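Local coordinates for protein lipid II:glycine glycyltransferase (Staphylococcus aureus, PDB 6SNR) that probably adds the first glycine of the pentaglycine cross-bridge of peptidoglycan to the lysine of lipid II, taking it from glycyl-tRNA, at residues Arg41-Gly46 and Lys94-Ala99; Val78-Ser81 and Ala85-Ala88; Met148-Asp153 and Asp157-Ser162; Leu189-Glu194 and Leu228-Leu233; Glu214-Ala219 and Tyr318-Ser323. All blocks are in the same frame, centred on the assembly; numbering follows the deposited sequence.

In the fold
From the N terminus, interaction 1 closes the first loop, bringing strand 39-47 and helix 83-99 together across 47 intervening residues. Nested inside it is interaction 2, a short closure where strand 68-78 turns into the same helix; the two touch through Val45, Ala85 and Ala88. Both join helix 83-99 to a strand, or a strand end, of the first mixed sheet. The other three reach the second sheet. Interaction 3 closes another short loop, strand 146-151 to helix 156-162, in series with the first pair. Interactions 4 and 5 cross along the chain: 189-194 meets 228-233, while 214-219, lying between them, reaches on to 318-323. They tie helices 189-202 and 210-220 to that sheet and touch each other.

Interaction 1: residues Arg41-Gly46 and Lys94-Ala99; sequences RRIAVG and KEIAKA
Ile96 reaches from its helix so that its CD1 end touches both Ile43 and Arg41, while its CG2 branch lies against Arg41. The CD1 methyl sits 3.4 Å from CG2 of Ile43, closer than two methyl carbons usually come, so the packing is tight at this point. The two isoleucines cross obliquely, and because CG2 of Ile43 is placed anti to its carbonyl carbon, this branch, and not the longer CG1 arm, does the touching. Segments 41-46 and 94-99 run nearly antiparallel (159°), the helix lying against the mixed sheet that contains strands 39-47, 50-61 and 68-78, in a protein family that belongs to the acetyltransferase clan. Ile43 also packs on Leu89 and Ser92 of helix 83-99, and Ile96 on Phe59 of the adjoining strand 50-61. No hydrogen bond crosses between the segments. Arg41, at the exposed side, bends at both chi2 (-71°) and chi3 (-57°) and so curls its guanidinium back over Ile96. CG2 of Ile96 lies over one face of that flat group, 3.9 Å above the plane and displaced toward its rim, while NH2 of Arg41 is 3.9 Å from CD1 of Ile96.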
# COMPACT_ATOMS: atom_id res chain seq x y z
N ARG A 41 -1.70 25.18 2.35
CA ARG A 41 -0.85 26.23 1.78
C ARG A 41 0.41 25.59 1.33
O ARG A 41 0.82 24.57 1.89
CB ARG A 41 -0.57 27.31 2.82
CG ARG A 41 -1.81 28.12 3.18
CD ARG A 41 -2.29 29.08 2.07
NE ARG A 41 -1.22 29.96 1.73
CZ ARG A 41 -0.91 31.06 2.43
NH1 ARG A 41 -1.65 31.47 3.46
NH2 ARG A 41 0.14 31.77 2.07
N ARG A 42 1.05 26.13 0.31
CA ARG A 42 2.33 25.64 -0.19
C ARG A 42 3.42 26.69 -0.09
O ARG A 42 3.15 27.91 -0.16
CB ARG A 42 2.22 25.11 -1.65
CG ARG A 42 1.40 23.83 -1.80
CD ARG A 42 1.69 23.18 -3.14
NE ARG A 42 1.00 23.93 -4.25
CZ ARG A 42 1.62 24.72 -5.13
NH1 ARG A 42 2.91 25.00 -5.04
NH2 ARG A 42 0.90 25.32 -6.09
N ILE A 43 4.65 26.21 -0.00
CA ILE A 43 5.89 27.00 -0.08
C ILE A 43 6.85 26.28 -1.02
O ILE A 43 6.82 25.06 -1.18
CB ILE A 43 6.58 27.24 1.28
CG1 ILE A 43 6.88 25.92 2.05
CG2 ILE A 43 5.67 28.09 2.16
CD1 ILE A 43 7.60 26.06 3.40
N ALA A 44 7.74 27.05 -1.65
CA ALA A 44 8.81 26.53 -2.50
C ALA A 44 9.95 27.49 -2.41
O ALA A 44 9.74 28.69 -2.31
CB ALA A 44 8.35 26.31 -3.93
N VAL A 45 11.16 26.96 -2.39
CA VAL A 45 12.40 27.75 -2.39
C VAL A 45 13.40 27.19 -3.42
O VAL A 45 13.37 26.00 -3.79
CB VAL A 45 13.04 27.76 -0.99
CG1 VAL A 45 12.10 28.31 0.08
CG2 VAL A 45 13.54 26.38 -0.63
N GLY A 46 14.24 28.06 -3.97
CA GLY A 46 15.26 27.65 -4.92
C GLY A 46 16.18 28.78 -5.34
O GLY A 46 16.19 29.84 -4.72
N LYS A 94 7.20 29.68 8.85
CA LYS A 94 6.95 30.51 10.02
C LYS A 94 6.10 31.72 9.66
O LYS A 94 5.20 32.05 10.34
CB LYS A 94 8.26 30.98 10.64
CG LYS A 94 8.97 29.94 11.48
CD LYS A 94 10.40 30.33 11.79
CE LYS A 94 10.41 31.63 12.58
NZ LYS A 94 11.71 31.74 13.25
N GLU A 95 6.38 32.34 8.52
CA GLU A 95 5.55 33.48 8.07
C GLU A 95 4.05 33.10 7.93
O GLU A 95 3.12 33.78 8.41
CB GLU A 95 6.05 34.01 6.72
CG GLU A 95 7.43 34.60 6.67
CD GLU A 95 7.68 35.46 5.43
OE1 GLU A 95 6.73 35.72 4.64
OE2 GLU A 95 8.84 35.89 5.25
N ILE A 96 3.80 31.99 7.23
CA ILE A 96 2.44 31.57 7.01
C ILE A 96 1.78 31.15 8.33
O ILE A 96 0.66 31.50 8.64
CB ILE A 96 2.43 30.43 5.98
CG1 ILE A 96 2.93 30.91 4.64
CG2 ILE A 96 1.04 29.82 5.84
CD1 ILE A 96 3.08 29.81 3.61
N ALA A 97 2.48 30.31 9.10
CA ALA A 97 1.93 29.74 10.31
C ALA A 97 1.58 30.80 11.36
O ALA A 97 0.60 30.68 12.03
CB ALA A 97 2.89 28.70 10.88
N LYS A 98 2.39 31.84 11.48
CA LYS A 98 2.11 32.90 12.45
C LYS A 98 0.83 33.63 12.03
O LYS A 98 -0.02 33.94 12.86
CB LYS A 98 3.30 33.84 12.57
CG LYS A 98 4.46 33.23 13.32
CD LYS A 98 5.69 34.12 13.17
CE LYS A 98 6.85 33.66 14.03
NZ LYS A 98 6.66 33.94 15.48
N ALA A 99 0.68 33.86 10.73
CA ALA A 99 -0.54 34.47 10.20
C ALA A 99 -1.78 33.63 10.40
O ALA A 99 -2.88 34.17 10.47
CB ALA A 99 -0.34 34.83 8.74

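Interaction 2: residues Val78-Ser81 and Ala85-Ala88; sequences VDYS and ALNA
A beta-alpha-beta crossover begins here: strand 68-78 ends, the chain turns into helix 83-99, and the next strand, 102-107, returns parallel to the first. At the turn Val78 and Tyr80 pack against Ala85 and Leu86 in the first turn of the helix, and all four residues are buried. Val78 divides its two methyls between the helical partners. CG2, anti to the backbone N, lies 3.8 Å from CB of Ala85, while CG1 is 4.2 Å from CD1 of Leu86. The same CG1 also covers one face of the Tyr80 ring, 3.8 Å above its plane and offset toward the rim, so valine, tyrosine and leucine form one small apolar cluster. Leu86 enters it with its CG anti to the backbone N (chi1 -178°), sending CD1 to the CE2 side of the phenol at 3.8 Å; its side chain crosses that of Tyr80 at about a right angle, and the methyl approaches the ring obliquely. The tyrosine leaves its own backbone pointing away from the helix, yet the ring comes back within contact. Its hydroxyl is hydrogen-bonded to the carbonyl of Phe76, which fixes the far end of the ring, and the Tyr80 carbonyl takes a bond from Asn122 in helix 117-125. Between strand and helix the chain is bent by an Asx turn: Ser81 N donates to OD1 of Asp79 at 2.9 Å, reaching that oxygen from above the carboxylate plane, 44° out of it.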
# COMPACT_ATOMS: atom_id res chain seq x y z
N VAL A 78 12.81 18.09 0.96
CA VAL A 78 14.10 18.75 0.82
C VAL A 78 15.21 17.78 1.21
O VAL A 78 14.98 16.87 1.96
CB VAL A 78 14.17 20.05 1.66
CG1 VAL A 78 14.22 19.81 3.16
CG2 VAL A 78 15.35 20.90 1.22
N ASP A 79 16.40 17.99 0.67
CA ASP A 79 17.62 17.35 1.17
C ASP A 79 17.98 18.01 2.51
O ASP A 79 18.30 19.20 2.54
CB ASP A 79 18.71 17.49 0.09
CG ASP A 79 20.05 16.89 0.50
OD1 ASP A 79 20.22 16.43 1.66
OD2 ASP A 79 20.96 16.90 -0.37
N TYR A 80 17.91 17.24 3.60
CA TYR A 80 18.10 17.75 4.98
C TYR A 80 19.58 18.09 5.24
O TYR A 80 19.87 18.74 6.24
CB TYR A 80 17.51 16.80 6.05
CG TYR A 80 16.00 16.94 6.11
CD1 TYR A 80 15.18 16.32 5.16
CD2 TYR A 80 15.39 17.79 7.04
CE1 TYR A 80 13.79 16.53 5.16
CE2 TYR A 80 14.03 18.00 7.05
CZ TYR A 80 13.22 17.36 6.11
OH TYR A 80 11.89 17.64 6.14
N SER A 81 20.45 17.70 4.31
CA SER A 81 21.82 18.22 4.31
C SER A 81 22.02 19.57 3.60
O SER A 81 23.12 20.13 3.66
CB SER A 81 22.76 17.20 3.68
OG SER A 81 22.59 15.93 4.31
N ALA A 85 18.51 25.61 1.97
CA ALA A 85 17.14 25.32 1.54
C ALA A 85 16.28 25.00 2.75
O ALA A 85 15.12 25.43 2.85
CB ALA A 85 17.13 24.15 0.57
N LEU A 86 16.80 24.19 3.66
CA LEU A 86 16.04 23.88 4.89
C LEU A 86 15.68 25.14 5.67
O LEU A 86 14.52 25.33 6.05
CB LEU A 86 16.81 22.91 5.78
CG LEU A 86 16.16 22.43 7.07
CD1 LEU A 86 14.86 21.67 6.84
CD2 LEU A 86 17.18 21.56 7.80
N ASN A 87 16.68 26.04 5.92
CA ASN A 87 16.37 27.28 6.63
C ASN A 87 15.34 28.15 5.92
O ASN A 87 14.47 28.76 6.54
CB ASN A 87 17.67 28.09 6.83
CG ASN A 87 17.44 29.46 7.45
OD1 ASN A 87 17.64 30.50 6.77
ND2 ASN A 87 17.02 29.50 8.71
N ALA A 88 15.46 28.23 4.60
CA ALA A 88 14.52 29.03 3.83
C ALA A 88 13.10 28.50 3.89
O ALA A 88 12.13 29.25 4.03
CB ALA A 88 14.97 29.14 2.42

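Interaction 3: residues Met148-Asp153 and Asp157-Ser162; sequences MITPID and DELLNS
In the short connection from strand 146-151 to helix 156-162, a single leucine of the helix, Leu159, packs against Thr150 and Pro151 at the end of the strand and Ile152 just beyond it. One methyl makes all three contacts. CD1 of Leu159 is 4.0 Å from CG2 of Thr150, again 4.0 Å from CG2 of Ile152, and 3.8 Å from the carbonyl O of Pro151. The side chains of Thr150 and Leu159 meet at about a right angle, whereas those of Ile152 and Leu159 lie alongside, pointing the same way. Thr150 turns its methyl to the helix while its hydroxyl bonds to the carbonyl of Trp377. The strand belongs to the second mixed sheet of the chain, between strands 351-356 and 380-383 and antiparallel to both, and helix 332-347 covers the cluster with Tyr338 and Met341 on Leu159. Beside this apolar patch runs a polar link. A water donates to the carbonyl of Pro151 and to OG of Ser162, the latter at 2.8 Å, and so joins strand end and helix where no direct hydrogen bond does. Ser162 OG in turn donates to the carbonyl O of Leu159 at 2.6 Å, in the carbonyl plane and on a lone pair, with a C=O...donor angle of 141°. That oxygen also receives Ser162 N at 3.1 Å.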
# COMPACT_ATOMS: atom_id res chain seq x y z
N MET A 148 7.03 -1.21 6.81
CA MET A 148 7.58 -2.40 6.19
C MET A 148 7.53 -2.29 4.69
O MET A 148 6.43 -2.15 4.10
CB MET A 148 6.83 -3.65 6.66
CG MET A 148 6.88 -3.82 8.17
SD MET A 148 8.46 -4.45 8.77
CE MET A 148 8.20 -6.21 8.51
N ILE A 149 8.70 -2.36 4.07
CA ILE A 149 8.80 -2.05 2.70
C ILE A 149 9.43 -3.18 1.87
O ILE A 149 10.49 -3.66 2.21
CB ILE A 149 9.67 -0.79 2.51
CG1 ILE A 149 9.07 0.42 3.27
CG2 ILE A 149 9.76 -0.42 1.05
CD1 ILE A 149 9.79 1.75 3.01
N THR A 150 8.80 -3.48 0.75
CA THR A 150 9.31 -4.47 -0.22
C THR A 150 9.97 -3.79 -1.41
O THR A 150 9.36 -3.01 -2.11
CB THR A 150 8.17 -5.37 -0.76
OG1 THR A 150 7.46 -5.99 0.33
CG2 THR A 150 8.73 -6.43 -1.74
N PRO A 151 11.26 -4.11 -1.68
CA PRO A 151 11.88 -3.66 -2.92
C PRO A 151 11.23 -4.40 -4.09
O PRO A 151 11.14 -5.68 -4.07
CB PRO A 151 13.35 -4.07 -2.77
CG PRO A 151 13.54 -4.41 -1.36
CD PRO A 151 12.20 -4.85 -0.83
N ILE A 152 10.76 -3.65 -5.07
CA ILE A 152 10.05 -4.23 -6.22
C ILE A 152 10.68 -3.96 -7.60
O ILE A 152 10.06 -4.21 -8.64
CB ILE A 152 8.56 -3.83 -6.25
CG1 ILE A 152 8.37 -2.30 -6.14
CG2 ILE A 152 7.82 -4.51 -5.11
CD1 ILE A 152 7.03 -1.86 -6.66
N ASP A 153 11.90 -3.44 -7.59
CA ASP A 153 12.64 -3.22 -8.83
C ASP A 153 13.39 -4.50 -9.16
O ASP A 153 14.63 -4.58 -9.20
CB ASP A 153 13.60 -2.02 -8.73
CG ASP A 153 14.60 -2.14 -7.62
OD1 ASP A 153 14.34 -2.77 -6.55
OD2 ASP A 153 15.69 -1.56 -7.80
N ASP A 157 10.50 -13.55 -10.88
CA ASP A 157 11.13 -14.60 -10.08
C ASP A 157 11.91 -14.05 -8.90
O ASP A 157 11.80 -14.55 -7.82
CB ASP A 157 12.08 -15.47 -10.96
CG ASP A 157 12.40 -16.82 -10.33
OD1 ASP A 157 11.45 -17.64 -10.20
OD2 ASP A 157 13.57 -17.08 -9.95
N GLU A 158 12.70 -12.99 -9.09
CA GLU A 158 13.44 -12.39 -7.99
C GLU A 158 12.50 -11.85 -6.89
O GLU A 158 12.80 -11.92 -5.72
CB GLU A 158 14.27 -11.20 -8.49
CG GLU A 158 15.42 -11.48 -9.45
CD GLU A 158 16.07 -10.15 -9.91
OE1 GLU A 158 17.23 -9.88 -9.49
OE2 GLU A 158 15.42 -9.34 -10.65
N LEU A 159 11.39 -11.29 -7.34
CA LEU A 159 10.40 -10.72 -6.40
C LEU A 159 9.80 -11.82 -5.52
O LEU A 159 9.82 -11.75 -4.29
CB LEU A 159 9.32 -9.97 -7.16
CG LEU A 159 8.20 -9.33 -6.34
CD1 LEU A 159 8.74 -8.35 -5.29
CD2 LEU A 159 7.20 -8.66 -7.28
N LEU A 160 9.29 -12.86 -6.20
CA LEU A 160 8.77 -14.04 -5.49
C LEU A 160 9.83 -14.65 -4.56
O LEU A 160 9.54 -14.99 -3.43
CB LEU A 160 8.23 -15.06 -6.52
CG LEU A 160 7.58 -16.31 -5.92
CD1 LEU A 160 6.42 -16.01 -5.01
CD2 LEU A 160 7.15 -17.19 -7.06
N ASN A 161 11.07 -14.81 -5.04
CA ASN A 161 12.18 -15.34 -4.23
C ASN A 161 12.46 -14.57 -2.93
O ASN A 161 12.93 -15.15 -1.92
CB ASN A 161 13.47 -15.41 -5.10
CG ASN A 161 13.40 -16.46 -6.22
OD1 ASN A 161 12.60 -17.39 -6.18
ND2 ASN A 161 14.24 -16.27 -7.24
N SER A 162 12.13 -13.25 -2.93
CA SER A 162 12.35 -12.41 -1.76
C SER A 162 11.39 -12.67 -0.61
O SER A 162 11.68 -12.34 0.52
CB SER A 162 12.30 -10.90 -2.17
OG SER A 162 10.97 -10.44 -2.39
O HOH W 1 11.92 -7.85 -2.94

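Interaction 4: residues Leu189-Glu194 and Leu228-Leu233; sequences LKTFAE and LFLVKL
Leu228 fits between Leu189 and Phe192, and this is where the contact is tight. Its two methyls divide mainly between the two partners. CD2 lies 3.6 Å from the backbone N of Leu189, at the very start of helix 189-202, and 3.9 Å from CD2 of the same leucine. CD1 meets the aromatic residue near the root of its ring, 3.9 Å from Phe192 CD1 and 4.0 Å from Phe192 CB, approaching the ring obliquely. The torsions allow this division: Leu228 extends its CG anti to the backbone N (chi1 174°), carrying both methyls out toward the helix, and Phe192 has the same first torsion, which turns the ring toward the sheet. All three residues are buried, and their side chains meet through carbon alone. Two residues further along the strand, packing slackens. Leu230 reaches only Thr191, whose CG2 is 4.2 Å from the CD2 methyl of Leu230, and the threonine is partly exposed, so the contact thins toward solvent on this side. Segment 189-194 crosses segment 228-233 at 69°, their axes 9.3 Å apart, and the two separate beyond Leu230. Tyr303 of strand 302-312 touches both Thr191 and Leu230 there. On the buried side the Phe192 ring meets Phe213 of helix 210-220 edge-to-face, and Leu189 packs on Glu214 and Tyr217 of the same helix. Strand 226-233 itself runs inside the sheet, antiparallel to 180-183 on one side and 302-312 on the other.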
# COMPACT_ATOMS: atom_id res chain seq x y z
N LEU A 189 -15.82 0.39 -5.66
CA LEU A 189 -15.71 0.71 -4.25
C LEU A 189 -16.88 0.20 -3.41
O LEU A 189 -16.75 0.11 -2.20
CB LEU A 189 -15.51 2.24 -4.01
CG LEU A 189 -14.16 2.76 -4.53
CD1 LEU A 189 -14.15 4.29 -4.64
CD2 LEU A 189 -12.95 2.27 -3.73
N LYS A 190 -18.02 -0.09 -4.04
CA LYS A 190 -19.17 -0.62 -3.30
C LYS A 190 -18.90 -2.04 -2.85
O LYS A 190 -19.08 -2.34 -1.69
CB LYS A 190 -20.47 -0.55 -4.09
CG LYS A 190 -21.10 0.84 -4.13
CD LYS A 190 -22.42 0.87 -4.89
CE LYS A 190 -23.43 -0.13 -4.32
NZ LYS A 190 -24.82 0.09 -4.83
N THR A 191 -18.33 -2.83 -3.75
CA THR A 191 -17.79 -4.16 -3.41
C THR A 191 -16.70 -4.05 -2.33
O THR A 191 -16.70 -4.76 -1.31
CB THR A 191 -17.27 -4.87 -4.69
OG1 THR A 191 -18.37 -5.09 -5.60
CG2 THR A 191 -16.62 -6.24 -4.33
N PHE A 192 -15.76 -3.13 -2.53
CA PHE A 192 -14.71 -2.96 -1.52
C PHE A 192 -15.22 -2.64 -0.12
O PHE A 192 -14.76 -3.16 0.89
CB PHE A 192 -13.76 -1.86 -1.99
CG PHE A 192 -12.58 -1.69 -1.09
CD1 PHE A 192 -11.61 -2.67 -1.03
CD2 PHE A 192 -12.46 -0.56 -0.29
CE1 PHE A 192 -10.52 -2.53 -0.22
CE2 PHE A 192 -11.37 -0.43 0.56
CZ PHE A 192 -10.40 -1.40 0.60
N ALA A 193 -16.18 -1.71 -0.04
CA ALA A 193 -16.68 -1.32 1.28
C ALA A 193 -17.37 -2.49 1.99
O ALA A 193 -17.30 -2.60 3.22
CB ALA A 193 -17.65 -0.15 1.14
N GLU A 194 -18.04 -3.34 1.21
CA GLU A 194 -18.69 -4.54 1.74
C GLU A 194 -17.65 -5.50 2.32
O GLU A 194 -17.81 -6.04 3.42
CB GLU A 194 -19.49 -5.25 0.64
CG GLU A 194 -20.73 -4.49 0.17
CD GLU A 194 -21.56 -5.25 -0.87
OE1 GLU A 194 -21.96 -6.39 -0.57
OE2 GLU A 194 -21.81 -4.70 -1.97
N LEU A 228 -7.87 0.74 -7.37
CA LEU A 228 -8.57 -0.27 -6.64
C LEU A 228 -8.40 -1.61 -7.34
O LEU A 228 -8.56 -1.68 -8.56
CB LEU A 228 -10.05 0.05 -6.58
CG LEU A 228 -10.98 -1.00 -5.96
CD1 LEU A 228 -10.70 -1.18 -4.48
CD2 LEU A 228 -12.45 -0.67 -6.23
N PHE A 229 -8.06 -2.65 -6.58
CA PHE A 229 -7.92 -4.01 -7.15
C PHE A 229 -8.96 -4.86 -6.46
O PHE A 229 -9.18 -4.69 -5.26
CB PHE A 229 -6.51 -4.58 -6.94
CG PHE A 229 -5.47 -3.90 -7.74
CD1 PHE A 229 -4.96 -2.69 -7.32
CD2 PHE A 229 -5.04 -4.41 -8.95
CE1 PHE A 229 -4.07 -2.00 -8.09
CE2 PHE A 229 -4.10 -3.74 -9.71
CZ PHE A 229 -3.62 -2.51 -9.26
N LEU A 230 -9.58 -5.80 -7.21
CA LEU A 230 -10.56 -6.73 -6.65
C LEU A 230 -10.20 -8.14 -7.13
O LEU A 230 -9.77 -8.32 -8.30
CB LEU A 230 -11.94 -6.35 -7.16
CG LEU A 230 -12.54 -5.04 -6.73
CD1 LEU A 230 -13.89 -4.82 -7.39
CD2 LEU A 230 -12.66 -5.01 -5.23
N VAL A 231 -10.39 -9.14 -6.28
CA VAL A 231 -10.10 -10.55 -6.67
C VAL A 231 -11.44 -11.29 -6.80
O VAL A 231 -12.23 -11.27 -5.87
CB VAL A 231 -9.23 -11.26 -5.65
CG1 VAL A 231 -8.97 -12.71 -6.05
CG2 VAL A 231 -7.90 -10.51 -5.47
N LYS A 232 -11.63 -11.91 -7.96
CA LYS A 232 -12.88 -12.57 -8.33
C LYS A 232 -12.65 -14.08 -8.51
O LYS A 232 -11.64 -14.52 -9.06
CB LYS A 232 -13.37 -12.01 -9.65
CG LYS A 232 -14.77 -12.47 -10.03
CD LYS A 232 -15.30 -11.69 -11.22
CE LYS A 232 -16.69 -11.17 -10.95
NZ LYS A 232 -17.31 -10.76 -12.24
N LEU A 233 -13.63 -14.86 -8.08
CA LEU A 233 -13.70 -16.28 -8.40
C LEU A 233 -14.86 -16.37 -9.38
O LEU A 233 -15.98 -16.04 -9.00
CB LEU A 233 -13.99 -17.10 -7.16
CG LEU A 233 -14.36 -18.58 -7.42
CD1 LEU A 233 -13.26 -19.26 -8.24
CD2 LEU A 233 -14.57 -19.30 -6.09

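Interaction 5: residues Glu214-Ala219 and Tyr318-Ser323; sequences ENIYDA and YLYGAS
Ile216 of helix 210-220 reaches with its terminal methyl for Tyr320 and Leu319, two neighbouring residues at a bulge in strand 315-323 of the second mixed sheet. CD1 of Ile216 lies 4.1 Å from CE2 of Tyr320, meeting the ring obliquely, and 4.4 Å from CD1 of Leu319. The contact is slight, 71 Å² in all, and rests on this one methyl. Its reach comes from the isoleucine torsions: CG1 is set between the backbone N and the carbonyl carbon (chi1 56°), and chi2 is extended, so that CD1 projects from the helix toward the strand. Leu319 and Tyr320 can both face the helix because of the backbone. Each bonds to Leu308 of strand 302-312, and Leu319 has a helical conformation (phi -87°, psi -46°) within the strand, the pattern of a classic beta bulge, which turns two successive side chains to one side of the sheet. Further out, the Tyr320 hydroxyl is hydrogen-bonded to that of Tyr212, and its ring is met edge-to-face by Phe213. Both partners come from helix 210-220, so the tyrosine ring is held by the same helix that Ile216 extends from; elsewhere on that helix Asp218 forms a salt bridge to Arg186. The two strand residues also pack on each other, CD1 of Leu319 lying 3.6 Å from CE2 of Tyr320.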
# COMPACT_ATOMS: atom_id res chain seq x y z
N GLU A 214 -14.28 6.79 -1.29
CA GLU A 214 -14.51 7.58 -2.46
C GLU A 214 -13.71 8.92 -2.39
O GLU A 214 -13.18 9.34 -3.38
CB GLU A 214 -16.01 7.84 -2.62
CG GLU A 214 -16.72 6.66 -3.29
CD GLU A 214 -18.24 6.79 -3.29
OE1 GLU A 214 -18.79 7.55 -2.47
OE2 GLU A 214 -18.86 6.08 -4.10
N ASN A 215 -13.62 9.48 -1.21
CA ASN A 215 -12.92 10.76 -0.99
C ASN A 215 -11.44 10.64 -1.34
O ASN A 215 -10.88 11.44 -2.07
CB ASN A 215 -13.05 11.14 0.46
CG ASN A 215 -12.37 12.45 0.80
OD1 ASN A 215 -12.70 13.48 0.22
ND2 ASN A 215 -11.46 12.42 1.76
N ILE A 216 -10.84 9.56 -0.89
CA ILE A 216 -9.44 9.30 -1.28
C ILE A 216 -9.29 8.94 -2.77
O ILE A 216 -8.46 9.49 -3.54
CB ILE A 216 -8.81 8.25 -0.32
CG1 ILE A 216 -9.58 6.94 -0.25
CG2 ILE A 216 -8.74 8.76 1.12
CD1 ILE A 216 -9.10 6.00 0.83
N TYR A 217 -10.11 8.02 -3.24
CA TYR A 217 -9.97 7.59 -4.60
C TYR A 217 -10.15 8.67 -5.67
O TYR A 217 -9.36 8.77 -6.63
CB TYR A 217 -10.92 6.39 -4.82
CG TYR A 217 -10.82 5.71 -6.16
CD1 TYR A 217 -9.93 4.65 -6.37
CD2 TYR A 217 -11.63 6.07 -7.21
CE1 TYR A 217 -9.84 4.01 -7.61
CE2 TYR A 217 -11.56 5.44 -8.45
CZ TYR A 217 -10.67 4.39 -8.65
OH TYR A 217 -10.60 3.74 -9.87
N ASP A 218 -11.20 9.48 -5.52
CA ASP A 218 -11.57 10.48 -6.50
C ASP A 218 -10.52 11.58 -6.67
O ASP A 218 -10.41 12.18 -7.74
CB ASP A 218 -12.88 11.17 -6.08
CG ASP A 218 -14.11 10.28 -6.21
OD1 ASP A 218 -14.05 9.20 -6.84
OD2 ASP A 218 -15.15 10.67 -5.63
N ALA A 219 -9.78 11.90 -5.61
CA ALA A 219 -8.73 12.92 -5.75
C ALA A 219 -7.54 12.44 -6.56
O ALA A 219 -6.98 13.16 -7.39
CB ALA A 219 -8.25 13.35 -4.37
N TYR A 318 0.49 0.16 -0.22
CA TYR A 318 -0.69 -0.65 0.07
C TYR A 318 -1.42 0.00 1.22
O TYR A 318 -1.01 -0.09 2.36
CB TYR A 318 -0.20 -2.09 0.44
CG TYR A 318 -1.27 -2.95 1.10
CD1 TYR A 318 -2.39 -3.34 0.41
CD2 TYR A 318 -1.16 -3.32 2.41
CE1 TYR A 318 -3.37 -4.14 0.98
CE2 TYR A 318 -2.12 -4.13 3.00
CZ TYR A 318 -3.21 -4.54 2.27
OH TYR A 318 -4.23 -5.34 2.83
N LEU A 319 -2.48 0.73 0.90
CA LEU A 319 -3.14 1.62 1.86
C LEU A 319 -4.19 0.92 2.70
O LEU A 319 -4.22 1.08 3.90
CB LEU A 319 -3.77 2.80 1.10
CG LEU A 319 -3.54 4.27 1.49
CD1 LEU A 319 -4.82 5.09 1.57
CD2 LEU A 319 -2.68 4.49 2.73
N TYR A 320 -5.05 0.11 2.07
CA TYR A 320 -6.13 -0.60 2.72
C TYR A 320 -6.39 -1.89 1.96
O TYR A 320 -6.32 -1.91 0.74
CB TYR A 320 -7.45 0.22 2.71
CG TYR A 320 -7.46 1.45 3.58
CD1 TYR A 320 -7.65 1.35 4.93
CD2 TYR A 320 -7.32 2.73 3.02
CE1 TYR A 320 -7.66 2.48 5.75
CE2 TYR A 320 -7.33 3.87 3.82
CZ TYR A 320 -7.51 3.74 5.17
OH TYR A 320 -7.52 4.84 5.98
N GLY A 321 -6.71 -2.95 2.69
CA GLY A 321 -7.12 -4.24 2.10
C GLY A 321 -8.25 -4.90 2.87
O GLY A 321 -8.42 -4.61 4.07
N ALA A 322 -9.03 -5.73 2.20
CA ALA A 322 -10.21 -6.37 2.83
C ALA A 322 -10.43 -7.70 2.19
O ALA A 322 -10.06 -7.90 1.03
CB ALA A 322 -11.45 -5.49 2.71
N SER A 323 -11.04 -8.63 2.93
CA SER A 323 -11.38 -9.92 2.32
C SER A 323 -12.54 -10.56 3.05
O SER A 323 -12.74 -10.28 4.24
CB SER A 323 -10.16 -10.86 2.32
OG SER A 323 -9.68 -11.09 3.64